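Long-range contacts in peptidase M28 (Shewanella amazonensis SB2B, PDB 3IIB), which probably acts as a zinc-dependent carboxypeptidase or dipeptidase of the M28 family, with two zinc ions bound in its catalytic domain: residues F60-E66 and Y236-V242; A108-D114 and K130-A136; V167-S173 and P197-N203; A248-I254 and E292-V298. All blocks are in the same frame, centred on the assembly; numbering follows the deposited sequence. Where two conformers were deposited one is given.

Interaction 1 (F60-E66 and Y236-V242); sequences FDRVYKE and YNVIAEV
Tyr64 and Arg62 converge on Glu241 where strand 62-84 pairs antiparallel with strand 220-242 in the large mixed sheet, and the three side chains stand on one face. Over one face of the Tyr64 ring sits Ile239 CB, 4.0 Å from the ring centroid; Arg62 NH2 lies above the opposite face, offset toward the rim. Tyr64 CG lies between the backbone N and the carbonyl carbon (chi1 56°), which leans the ring over Ile239. Tyr64 OH donates to Glu241 OE2 at 2.7 Å, meeting the oxygen from above the carboxylate plane. Arg62 runs beside Glu241, pointing the same way, and its NH1 forms a salt bridge to Glu241 OE1 at 3.1 Å, the flat groups 84° apart.

The other face carries Val63, Ala240, Lys65 and Val238. Ala240 CB sits over the Phe60 ring, while Val242 CG2 meets that ring at its edge. Lys65 CE lies over the centre of the Tyr236 ring, 3.6 Å from the centroid, and Lys65 NZ adds a cation-pi contact. Asp61 and Arg62 both face Glu241, a classic beta bulge. A water links Glu66 OE1 to Asn237 ND2; Glu66 OE1 also bonds His317, and Asn237 OD1 the backbone N of Ala301.

Glu241 OE2 also forms a salt bridge with Arg296 on strand 293-300, the other neighbour of strand 220-242. Two arginines and a tyrosine hydroxyl thus meet the buried carboxylate, which probably favours its charged form.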
# COMPACT_ATOMS: atom_id res chain seq x y z
N PHE A 60 -35.73 5.48 12.12
CA PHE A 60 -35.65 6.81 12.72
C PHE A 60 -36.97 7.54 12.59
O PHE A 60 -37.76 7.28 11.70
CB PHE A 60 -34.48 7.65 12.17
CG PHE A 60 -33.13 7.17 12.68
CD1 PHE A 60 -32.75 7.43 13.97
CD2 PHE A 60 -32.31 6.41 11.90
CE1 PHE A 60 -31.54 6.97 14.45
CE2 PHE A 60 -31.08 5.93 12.38
CZ PHE A 60 -30.70 6.21 13.62
N ASP A 61 -37.21 8.44 13.53
CA ASP A 61 -38.50 9.13 13.58
C ASP A 61 -38.71 10.11 12.43
O ASP A 61 -39.83 10.21 11.90
CB ASP A 61 -38.65 9.83 14.91
CG ASP A 61 -38.71 8.84 16.07
OD1 ASP A 61 -39.63 8.03 16.04
OD2 ASP A 61 -37.86 8.87 16.99
N ARG A 62 -37.65 10.79 12.02
CA ARG A 62 -37.66 11.58 10.78
C ARG A 62 -36.39 11.29 10.02
O ARG A 62 -35.33 11.05 10.61
CB ARG A 62 -37.72 13.09 11.08
CG ARG A 62 -39.00 13.52 11.78
CD ARG A 62 -39.03 15.05 12.06
NE ARG A 62 -38.91 15.85 10.83
CZ ARG A 62 -38.32 17.05 10.75
NH1 ARG A 62 -37.72 17.61 11.82
NH2 ARG A 62 -38.28 17.68 9.57
N VAL A 63 -36.52 11.27 8.71
CA VAL A 63 -35.40 11.10 7.80
C VAL A 63 -35.68 12.01 6.63
O VAL A 63 -36.73 11.91 5.99
CB VAL A 63 -35.23 9.60 7.30
CG1 VAL A 63 -34.10 9.49 6.26
CG2 VAL A 63 -35.01 8.61 8.46
N TYR A 64 -34.74 12.90 6.35
CA TYR A 64 -34.95 13.90 5.29
C TYR A 64 -33.62 14.43 4.82
O TYR A 64 -32.57 14.13 5.39
CB TYR A 64 -35.86 15.02 5.77
CG TYR A 64 -35.43 15.74 7.01
CD1 TYR A 64 -35.66 15.20 8.27
CD2 TYR A 64 -34.81 16.98 6.94
CE1 TYR A 64 -35.28 15.91 9.44
CE2 TYR A 64 -34.42 17.66 8.07
CZ TYR A 64 -34.66 17.13 9.32
OH TYR A 64 -34.29 17.84 10.44
N LYS A 65 -33.67 15.23 3.77
CA LYS A 65 -32.44 15.81 3.25
C LYS A 65 -32.60 17.26 2.89
O LYS A 65 -33.71 17.72 2.59
CB LYS A 65 -31.93 15.01 2.07
CG LYS A 65 -32.83 14.99 0.85
CD LYS A 65 -32.29 14.00 -0.14
CE LYS A 65 -32.72 14.29 -1.52
NZ LYS A 65 -34.13 13.94 -1.75
N GLU A 66 -31.46 17.95 2.84
CA GLU A 66 -31.42 19.39 2.62
C GLU A 66 -30.35 19.72 1.58
O GLU A 66 -29.25 19.22 1.67
CB GLU A 66 -31.12 20.10 3.93
CG GLU A 66 -32.28 19.90 4.94
CD GLU A 66 -32.07 20.60 6.28
OE1 GLU A 66 -30.93 20.95 6.62
OE2 GLU A 66 -33.08 20.76 7.01
N TYR A 236 -26.74 16.88 -0.98
CA TYR A 236 -27.64 16.99 0.15
C TYR A 236 -26.98 16.57 1.46
O TYR A 236 -26.25 15.57 1.49
CB TYR A 236 -28.85 16.08 -0.04
CG TYR A 236 -29.68 16.47 -1.24
CD1 TYR A 236 -29.37 15.98 -2.50
CD2 TYR A 236 -30.73 17.36 -1.12
CE1 TYR A 236 -30.11 16.38 -3.61
CE2 TYR A 236 -31.45 17.75 -2.20
CZ TYR A 236 -31.13 17.27 -3.44
OH TYR A 236 -31.86 17.64 -4.53
N ASN A 237 -27.26 17.37 2.49
CA ASN A 237 -27.10 16.93 3.89
C ASN A 237 -28.25 15.97 4.17
O ASN A 237 -29.41 16.27 3.86
CB ASN A 237 -27.18 18.14 4.83
CG ASN A 237 -25.97 19.08 4.71
OD1 ASN A 237 -24.86 18.66 4.38
ND2 ASN A 237 -26.20 20.36 5.02
N VAL A 238 -27.93 14.80 4.72
CA VAL A 238 -28.92 13.78 5.00
C VAL A 238 -29.09 13.71 6.49
O VAL A 238 -28.08 13.61 7.24
CB VAL A 238 -28.50 12.42 4.41
CG1 VAL A 238 -29.45 11.27 4.85
CG2 VAL A 238 -28.38 12.50 2.89
N ILE A 239 -30.35 13.78 6.94
CA ILE A 239 -30.62 14.00 8.35
C ILE A 239 -31.59 12.93 8.86
O ILE A 239 -32.60 12.58 8.18
CB ILE A 239 -31.17 15.40 8.59
CG1 ILE A 239 -30.10 16.46 8.20
CG2 ILE A 239 -31.64 15.53 10.08
CD1 ILE A 239 -30.61 17.90 8.13
N ALA A 240 -31.28 12.42 10.04
CA ALA A 240 -32.22 11.56 10.79
C ALA A 240 -32.34 12.01 12.21
O ALA A 240 -31.39 12.56 12.81
CB ALA A 240 -31.78 10.11 10.77
N GLU A 241 -33.51 11.75 12.78
CA GLU A 241 -33.78 12.15 14.14
C GLU A 241 -34.38 11.03 14.97
O GLU A 241 -35.18 10.23 14.50
CB GLU A 241 -34.72 13.39 14.16
CG GLU A 241 -34.10 14.63 13.58
CD GLU A 241 -35.03 15.82 13.43
OE1 GLU A 241 -36.21 15.74 13.85
OE2 GLU A 241 -34.54 16.85 12.93
N VAL A 242 -33.89 10.98 16.21
CA VAL A 242 -34.54 10.31 17.32
C VAL A 242 -35.38 11.37 18.04
O VAL A 242 -34.86 12.32 18.60
CB VAL A 242 -33.52 9.72 18.30
CG1 VAL A 242 -34.25 9.05 19.49
CG2 VAL A 242 -32.56 8.73 17.58
O HOH W 1 -28.59 21.92 5.43

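Interaction 2 (A108-D114 and K130-A136); sequences ATIVRFD and KIAFIDA
Backbone hydrogen bonds join segments 108-114 and 130-136 as parallel strands, from Ile131 N to Thr109 O at one end to Asp135 N to Phe113 O at the other. The strands belong to a beta-alpha-beta unit with helix 116-120 between them.

Apolar contacts lie mainly on the face of Ile110, Ile131 and Phe133. Ala108 CB reaches across to Ile131 CG1 at 3.7 Å. Ile110 lies alongside Phe133, pointing the same way, and its CD1 comes 3.9 Å from Phe133 CD2. The aliphatic part of Arg112 continues this row, with CG 3.7 Å from Phe133 CD2. Helix 203-213 packs against the same face through Ile209. Val111, on the other face, meets the extended Lys130 chain, Val111 CG2 lying 3.6 Å from Lys130 CD.

The charged contacts gather at the C-terminal ends. Arg112 is extended from CG to NE, which carries its guanidinium past Phe133 to Asp135. Arg112 NH2 donates to Asp135 OD2 at 2.8 Å, using the anti lone pair of that oxygen. The guanidinium and carboxylate planes are 64° apart. Arg112 NH1 binds Asp114 OD1 at 2.7 Å, nearly in the guanidinium plane. Asn210 also bonds Arg112 NE and Asp135 OD2.

Asp135 OD1 pairs with Arg172 on the next strand. Asp135 thus stands between two arginines, and Arg112 between two aspartates, so the charges are probably largely balanced within this network.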
# COMPACT_ATOMS: atom_id res chain seq x y z
N ALA A 108 9.55 18.81 -17.52
CA ALA A 108 10.25 19.95 -16.95
C ALA A 108 11.21 19.53 -15.89
O ALA A 108 10.98 18.51 -15.23
CB ALA A 108 9.25 20.95 -16.35
N THR A 109 12.23 20.35 -15.69
CA THR A 109 13.14 20.22 -14.54
C THR A 109 12.43 20.63 -13.28
O THR A 109 11.64 21.58 -13.28
CB THR A 109 14.37 21.11 -14.76
OG1 THR A 109 15.00 20.66 -15.96
CG2 THR A 109 15.35 21.06 -13.59
N ILE A 110 12.66 19.90 -12.19
CA ILE A 110 12.06 20.26 -10.91
C ILE A 110 13.01 21.08 -10.04
O ILE A 110 14.22 21.10 -10.27
CB ILE A 110 11.55 19.00 -10.13
CG1 ILE A 110 12.70 18.17 -9.61
CG2 ILE A 110 10.60 18.13 -11.01
CD1 ILE A 110 12.31 17.13 -8.62
N VAL A 111 12.44 21.78 -9.07
CA VAL A 111 13.17 22.44 -8.00
C VAL A 111 12.53 22.01 -6.70
O VAL A 111 11.32 22.15 -6.52
CB VAL A 111 13.18 23.99 -8.12
CG1 VAL A 111 14.01 24.62 -6.96
CG2 VAL A 111 13.69 24.44 -9.47
N ARG A 112 13.35 21.50 -5.79
CA ARG A 112 12.88 20.97 -4.53
C ARG A 112 12.85 22.04 -3.43
O ARG A 112 13.78 22.83 -3.30
CB ARG A 112 13.81 19.82 -4.07
CG ARG A 112 13.37 19.16 -2.77
CD ARG A 112 14.41 18.14 -2.27
NE ARG A 112 14.04 17.69 -0.93
CZ ARG A 112 14.12 18.44 0.18
NH1 ARG A 112 14.67 19.65 0.14
NH2 ARG A 112 13.71 17.96 1.35
N PHE A 113 11.78 22.01 -2.64
CA PHE A 113 11.60 22.86 -1.47
C PHE A 113 11.29 21.99 -0.27
O PHE A 113 10.57 21.01 -0.41
CB PHE A 113 10.48 23.88 -1.75
CG PHE A 113 10.83 24.82 -2.87
CD1 PHE A 113 11.59 25.96 -2.61
CD2 PHE A 113 10.51 24.50 -4.20
CE1 PHE A 113 12.00 26.79 -3.67
CE2 PHE A 113 10.92 25.33 -5.24
CZ PHE A 113 11.65 26.47 -4.98
N ASP A 114 11.88 22.30 0.88
CA ASP A 114 11.60 21.56 2.09
C ASP A 114 10.13 21.66 2.49
O ASP A 114 9.58 20.71 3.02
CB ASP A 114 12.40 22.06 3.29
CG ASP A 114 13.89 21.87 3.16
OD1 ASP A 114 14.38 21.05 2.38
OD2 ASP A 114 14.59 22.59 3.91
N LYS A 130 9.77 25.56 -14.88
CA LYS A 130 10.09 24.43 -14.02
C LYS A 130 8.89 23.96 -13.22
O LYS A 130 7.87 24.61 -13.14
CB LYS A 130 11.23 24.82 -13.07
CG LYS A 130 12.57 25.04 -13.82
CD LYS A 130 13.73 25.32 -12.91
CE LYS A 130 15.04 25.27 -13.64
NZ LYS A 130 16.16 25.75 -12.77
N ILE A 131 9.05 22.80 -12.62
CA ILE A 131 8.01 22.25 -11.76
C ILE A 131 8.51 22.32 -10.31
O ILE A 131 9.61 21.86 -10.02
CB ILE A 131 7.69 20.81 -12.16
CG1 ILE A 131 6.86 20.80 -13.47
CG2 ILE A 131 6.92 20.03 -11.03
CD1 ILE A 131 6.65 19.40 -14.10
N ALA A 132 7.69 22.88 -9.42
CA ALA A 132 8.04 22.90 -7.99
C ALA A 132 7.81 21.52 -7.42
O ALA A 132 6.86 20.86 -7.81
CB ALA A 132 7.20 23.95 -7.23
N PHE A 133 8.67 21.12 -6.48
CA PHE A 133 8.52 19.88 -5.70
C PHE A 133 8.62 20.23 -4.22
O PHE A 133 9.69 20.60 -3.73
CB PHE A 133 9.58 18.85 -6.17
CG PHE A 133 9.75 17.63 -5.28
CD1 PHE A 133 8.64 16.94 -4.76
CD2 PHE A 133 11.03 17.21 -4.92
CE1 PHE A 133 8.82 15.84 -3.90
CE2 PHE A 133 11.22 16.11 -4.11
CZ PHE A 133 10.12 15.44 -3.58
N ILE A 134 7.50 20.15 -3.50
CA ILE A 134 7.51 20.31 -2.06
C ILE A 134 7.68 18.94 -1.44
O ILE A 134 6.86 18.04 -1.69
CB ILE A 134 6.19 20.94 -1.52
CG1 ILE A 134 5.95 22.34 -2.07
CG2 ILE A 134 6.19 20.90 0.07
CD1 ILE A 134 4.59 23.01 -1.68
N ASP A 135 8.74 18.77 -0.64
CA ASP A 135 9.12 17.48 -0.12
C ASP A 135 8.74 17.23 1.35
O ASP A 135 9.08 16.18 1.90
CB ASP A 135 10.63 17.28 -0.27
CG ASP A 135 11.09 15.88 0.13
OD1 ASP A 135 10.50 14.87 -0.34
OD2 ASP A 135 12.06 15.80 0.90
N ALA A 136 8.01 18.15 1.98
CA ALA A 136 7.77 18.02 3.41
C ALA A 136 7.16 16.67 3.80
O ALA A 136 6.15 16.29 3.29
CB ALA A 136 6.84 19.13 3.91
O HOH W 2 16.44 22.87 -10.88

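Interaction 3 (V167-S173 and P197-N203); sequences VGIIIRS and PAAAISN
Segments 167-173 and 197-203 form neighbouring parallel strands of the mixed sheet, their axes 26° apart, with backbone bonds running from Ile169 N to Pro197 O up to Ser173 N to Ile201 O. The pairing is buried, and small alanines face isoleucines across it. Ile169 CG2 packs on Ala198 CB at 3.5 Å, and Ile171 CG1 rests 3.8 Å from Ala200 CB. On the opposite face, Ile170 CD1 reaches Ile201 CD1, and helix 203-213 covers both through Ile209.

Arg172 CG is anti to the backbone N (chi1 177°), and a bend at chi3 turns the guanidinium to Asn203 in the first turn of that helix. Arg172 NH1 donates to a lone pair of Asn203 OD1 at 2.9 Å, within the guanidinium plane. Asp135 and Asp207 form salt bridges with the other nitrogens. A leucine in place of Arg172 would probably cost Asp207 this salt bridge, leave Asp135 with Arg112 as its arginine partner, and let the Asn203 amide turn more freely.

Ser202 is the N-cap of the helix. Where the strand ends, Ile201 O takes two donors from Ser173: the backbone N at 3.0 Å, and OG at 2.7 Å from above the carbonyl plane.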
# COMPACT_ATOMS: atom_id res chain seq x y z
N VAL A 167 5.41 25.90 -13.90
CA VAL A 167 4.41 25.44 -14.85
C VAL A 167 3.65 24.26 -14.27
O VAL A 167 2.75 23.74 -14.93
CB VAL A 167 5.05 25.06 -16.19
CG1 VAL A 167 5.56 26.29 -16.88
CG2 VAL A 167 6.20 24.03 -16.00
N GLY A 168 4.04 23.82 -13.07
CA GLY A 168 3.39 22.72 -12.38
C GLY A 168 3.94 22.53 -10.98
O GLY A 168 4.98 23.08 -10.64
N ILE A 169 3.25 21.70 -10.17
CA ILE A 169 3.76 21.34 -8.87
C ILE A 169 3.52 19.86 -8.62
O ILE A 169 2.47 19.30 -9.00
CB ILE A 169 3.18 22.19 -7.76
CG1 ILE A 169 3.71 21.77 -6.39
CG2 ILE A 169 1.62 22.13 -7.72
CD1 ILE A 169 3.35 22.80 -5.30
N ILE A 170 4.54 19.20 -8.07
CA ILE A 170 4.35 17.91 -7.43
C ILE A 170 4.67 18.05 -5.97
O ILE A 170 5.60 18.77 -5.60
CB ILE A 170 5.21 16.77 -8.04
CG1 ILE A 170 6.66 17.19 -8.20
CG2 ILE A 170 4.61 16.29 -9.43
CD1 ILE A 170 7.69 15.97 -8.38
N ILE A 171 3.92 17.33 -5.13
CA ILE A 171 4.22 17.29 -3.71
C ILE A 171 4.45 15.85 -3.23
O ILE A 171 3.87 14.89 -3.74
CB ILE A 171 3.11 17.98 -2.84
CG1 ILE A 171 1.80 17.17 -2.80
CG2 ILE A 171 2.96 19.46 -3.25
CD1 ILE A 171 0.76 17.76 -1.79
N ARG A 172 5.29 15.71 -2.22
CA ARG A 172 5.25 14.51 -1.42
C ARG A 172 3.89 14.41 -0.76
O ARG A 172 3.45 15.34 -0.06
CB ARG A 172 6.32 14.51 -0.32
CG ARG A 172 6.28 13.28 0.62
CD ARG A 172 7.31 13.41 1.75
NE ARG A 172 8.68 13.29 1.28
CZ ARG A 172 9.34 12.14 1.16
NH1 ARG A 172 8.78 10.96 1.53
NH2 ARG A 172 10.59 12.15 0.71
N SER A 173 3.23 13.28 -0.99
CA SER A 173 1.91 13.01 -0.42
C SER A 173 1.88 13.37 1.05
O SER A 173 2.84 13.08 1.80
CB SER A 173 1.55 11.55 -0.58
OG SER A 173 1.11 11.28 -1.92
N PRO A 197 -1.16 22.69 -13.29
CA PRO A 197 -1.35 21.30 -12.88
C PRO A 197 -0.63 20.99 -11.57
O PRO A 197 0.48 21.45 -11.34
CB PRO A 197 -0.75 20.50 -14.02
CG PRO A 197 -0.65 21.40 -15.14
CD PRO A 197 -0.49 22.78 -14.60
N ALA A 198 -1.28 20.19 -10.73
CA ALA A 198 -0.84 19.97 -9.36
C ALA A 198 -1.14 18.51 -9.00
O ALA A 198 -2.28 18.09 -9.13
CB ALA A 198 -1.62 20.88 -8.40
N ALA A 199 -0.11 17.77 -8.55
CA ALA A 199 -0.21 16.36 -8.26
C ALA A 199 0.58 16.02 -7.01
O ALA A 199 1.50 16.74 -6.64
CB ALA A 199 0.30 15.56 -9.43
N ALA A 200 0.18 14.94 -6.37
CA ALA A 200 0.93 14.33 -5.26
C ALA A 200 1.55 13.02 -5.75
O ALA A 200 0.93 12.27 -6.52
CB ALA A 200 0.01 14.06 -4.08
N ILE A 201 2.78 12.76 -5.29
CA ILE A 201 3.46 11.52 -5.58
C ILE A 201 3.59 10.73 -4.29
O ILE A 201 3.45 11.30 -3.20
CB ILE A 201 4.82 11.70 -6.28
CG1 ILE A 201 5.86 12.37 -5.34
CG2 ILE A 201 4.64 12.45 -7.59
CD1 ILE A 201 7.22 12.70 -6.01
N SER A 202 3.76 9.42 -4.43
CA SER A 202 3.86 8.56 -3.26
C SER A 202 5.08 8.94 -2.48
O SER A 202 6.04 9.49 -3.01
CB SER A 202 3.91 7.06 -3.60
OG SER A 202 5.16 6.66 -4.15
N ASN A 203 5.05 8.62 -1.19
CA ASN A 203 6.21 8.80 -0.34
C ASN A 203 7.50 8.12 -0.85
O ASN A 203 8.53 8.79 -0.91
CB ASN A 203 5.83 8.44 1.09
CG ASN A 203 5.29 9.64 1.84
OD1 ASN A 203 6.04 10.53 2.24
ND2 ASN A 203 3.96 9.74 1.92

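Interaction 4 (A248-I254 and E292-V298); sequences ADEIVLI and ERTIRVV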
# COMPACT_ATOMS: atom_id res chain seq x y z
N ALA A 248 -38.02 18.45 23.28
CA ALA A 248 -37.89 17.99 21.90
C ALA A 248 -37.46 19.13 20.98
O ALA A 248 -36.92 18.88 19.92
CB ALA A 248 -39.20 17.36 21.40
N ASP A 249 -37.73 20.37 21.38
CA ASP A 249 -37.31 21.56 20.59
C ASP A 249 -35.80 21.82 20.64
O ASP A 249 -35.27 22.62 19.87
CB ASP A 249 -38.07 22.83 21.04
CG ASP A 249 -37.87 23.17 22.50
OD1 ASP A 249 -37.82 22.25 23.34
OD2 ASP A 249 -37.79 24.38 22.83
N GLU A 250 -35.12 21.16 21.56
CA GLU A 250 -33.68 21.28 21.66
C GLU A 250 -33.02 20.08 20.98
O GLU A 250 -33.55 18.98 21.00
CB GLU A 250 -33.26 21.31 23.12
CG GLU A 250 -33.88 22.45 23.87
CD GLU A 250 -33.41 22.56 25.30
OE1 GLU A 250 -32.21 22.35 25.57
OE2 GLU A 250 -34.27 22.88 26.15
N ILE A 251 -31.88 20.35 20.35
CA ILE A 251 -31.21 19.40 19.48
C ILE A 251 -29.81 19.06 19.97
O ILE A 251 -29.02 19.96 20.26
CB ILE A 251 -31.07 19.96 18.07
CG1 ILE A 251 -32.45 20.17 17.44
CG2 ILE A 251 -30.22 19.04 17.21
CD1 ILE A 251 -32.52 21.44 16.64
N VAL A 252 -29.52 17.78 20.07
CA VAL A 252 -28.16 17.28 20.21
C VAL A 252 -27.79 16.76 18.83
O VAL A 252 -28.45 15.85 18.29
CB VAL A 252 -28.07 16.15 21.23
CG1 VAL A 252 -26.69 15.47 21.19
CG2 VAL A 252 -28.44 16.70 22.64
N LEU A 253 -26.78 17.36 18.23
CA LEU A 253 -26.37 17.03 16.87
C LEU A 253 -25.12 16.15 16.92
O LEU A 253 -24.10 16.55 17.49
CB LEU A 253 -26.08 18.32 16.10
CG LEU A 253 -25.86 18.28 14.58
CD1 LEU A 253 -25.90 19.69 14.01
CD2 LEU A 253 -24.58 17.62 14.21
N ILE A 254 -25.19 14.99 16.29
CA ILE A 254 -24.01 14.15 16.14
C ILE A 254 -23.87 13.89 14.64
O ILE A 254 -24.83 13.52 13.94
CB ILE A 254 -24.08 12.85 17.00
CG1 ILE A 254 -25.32 12.01 16.67
CG2 ILE A 254 -23.93 13.18 18.57
CD1 ILE A 254 -25.35 10.65 17.44
N GLU A 292 -34.82 13.38 26.46
CA GLU A 292 -35.50 14.66 26.61
C GLU A 292 -35.37 15.51 25.36
O GLU A 292 -36.38 16.05 24.84
CB GLU A 292 -35.01 15.38 27.84
CG GLU A 292 -35.36 14.62 29.12
CD GLU A 292 -34.83 15.28 30.39
OE1 GLU A 292 -34.19 16.32 30.27
OE2 GLU A 292 -35.03 14.73 31.50
N ARG A 293 -34.15 15.66 24.89
CA ARG A 293 -33.90 16.43 23.65
C ARG A 293 -34.01 15.56 22.42
O ARG A 293 -33.81 14.36 22.50
CB ARG A 293 -32.52 17.07 23.66
CG ARG A 293 -32.28 18.02 24.83
CD ARG A 293 -30.96 18.81 24.79
NE ARG A 293 -31.03 19.82 25.83
CZ ARG A 293 -30.68 19.63 27.11
NH1 ARG A 293 -30.06 18.52 27.50
NH2 ARG A 293 -30.93 20.60 28.01
N THR A 294 -34.25 16.20 21.28
CA THR A 294 -34.14 15.52 20.00
C THR A 294 -32.67 15.23 19.69
O THR A 294 -31.83 16.08 19.94
CB THR A 294 -34.78 16.36 18.91
OG1 THR A 294 -36.18 16.47 19.21
CG2 THR A 294 -34.53 15.74 17.52
N ILE A 295 -32.37 14.02 19.23
CA ILE A 295 -31.02 13.71 18.74
C ILE A 295 -31.05 13.71 17.23
O ILE A 295 -31.80 12.95 16.62
CB ILE A 295 -30.52 12.37 19.28
CG1 ILE A 295 -30.38 12.47 20.81
CG2 ILE A 295 -29.20 11.92 18.61
CD1 ILE A 295 -30.33 11.08 21.56
N ARG A 296 -30.21 14.53 16.64
CA ARG A 296 -30.20 14.69 15.20
C ARG A 296 -28.86 14.18 14.64
O ARG A 296 -27.78 14.70 15.00
CB ARG A 296 -30.43 16.17 14.83
CG ARG A 296 -30.44 16.40 13.31
CD ARG A 296 -30.71 17.83 12.93
NE ARG A 296 -32.09 18.20 13.24
CZ ARG A 296 -32.55 19.45 13.32
NH1 ARG A 296 -31.74 20.50 13.13
NH2 ARG A 296 -33.82 19.65 13.58
N VAL A 297 -28.94 13.16 13.77
CA VAL A 297 -27.79 12.66 13.03
C VAL A 297 -27.71 13.47 11.76
O VAL A 297 -28.67 13.55 11.01
CB VAL A 297 -27.91 11.16 12.70
CG1 VAL A 297 -26.79 10.69 11.74
CG2 VAL A 297 -27.86 10.30 13.98
N VAL A 298 -26.57 14.12 11.52
CA VAL A 298 -26.39 14.86 10.28
C VAL A 298 -25.23 14.26 9.52
O VAL A 298 -24.11 14.19 10.05
CB VAL A 298 -26.16 16.39 10.48
CG1 VAL A 298 -26.05 17.07 9.14
CG2 VAL A 298 -27.24 16.96 11.33
O HOH W 3 -33.13 22.95 28.61
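Strands 251-254 and 293-298 run parallel, their axes 24° apart, and are joined by backbone hydrogen bonds from Thr294 N to Glu250 O through to Val298 N to Ile254 O. They are the two strands of a beta-alpha-beta unit whose connection contains helix 267-285, in the peptidase domain. The chain turns a corner at Asp249 and Glu250, at the start of this pairing.

Arg293 is extended from CG to NE, which brings it across Glu250 side-on. Arg293 NE donates to Glu250 OE1 at 2.8 Å, and Arg293 NH2 reaches the same oxygen at 3.3 Å. Both nitrogens come from one side of the carboxylate plane, and the two flat groups are 52° apart. Water 3 bridges Glu250 OE2 and Arg293 NH2. Arg293 NH1 bonds the carbonyl oxygens of Met430 and Ser433. A methionine in place of Arg293 would probably cost Glu250 this salt bridge and leave those carbonyls without this donor.

On one face of the sheet, Leu253 CG packs on Val298 CG2 at 3.8 Å. Arg296 stands on the same face as Leu253, and its guanidinium forms salt bridges with Glu320 and Glu241. Ile254 and Val297 meet on the other face, against Val277 of helix 267-285. Just before the corner, Thr294 OG1 donates to a lone pair of Ala248 O at 2.6 Å.

Along the chain, interactions 2 and 3 fall between the two segments of interaction 1, and interaction 4 follows. The contacts form two pairs on opposite sides of the chain's centre. Interactions 1 and 4 have centres about 11 Å apart and meet where strand 220-242 borders strand 293-300. Interactions 2 and 3 have centres about 9 Å apart and meet where strand 131-134 borders strand 168-172. Centres of different pairs lie about 39 to 49 Å apart. Yet all four reach one branched mixed sheet, and the long strands 62-84 and 220-242 span both groups. The part with interactions 2 and 3 thus looks like an insertion, joined through the sheet to the zinc-binding peptidase domain.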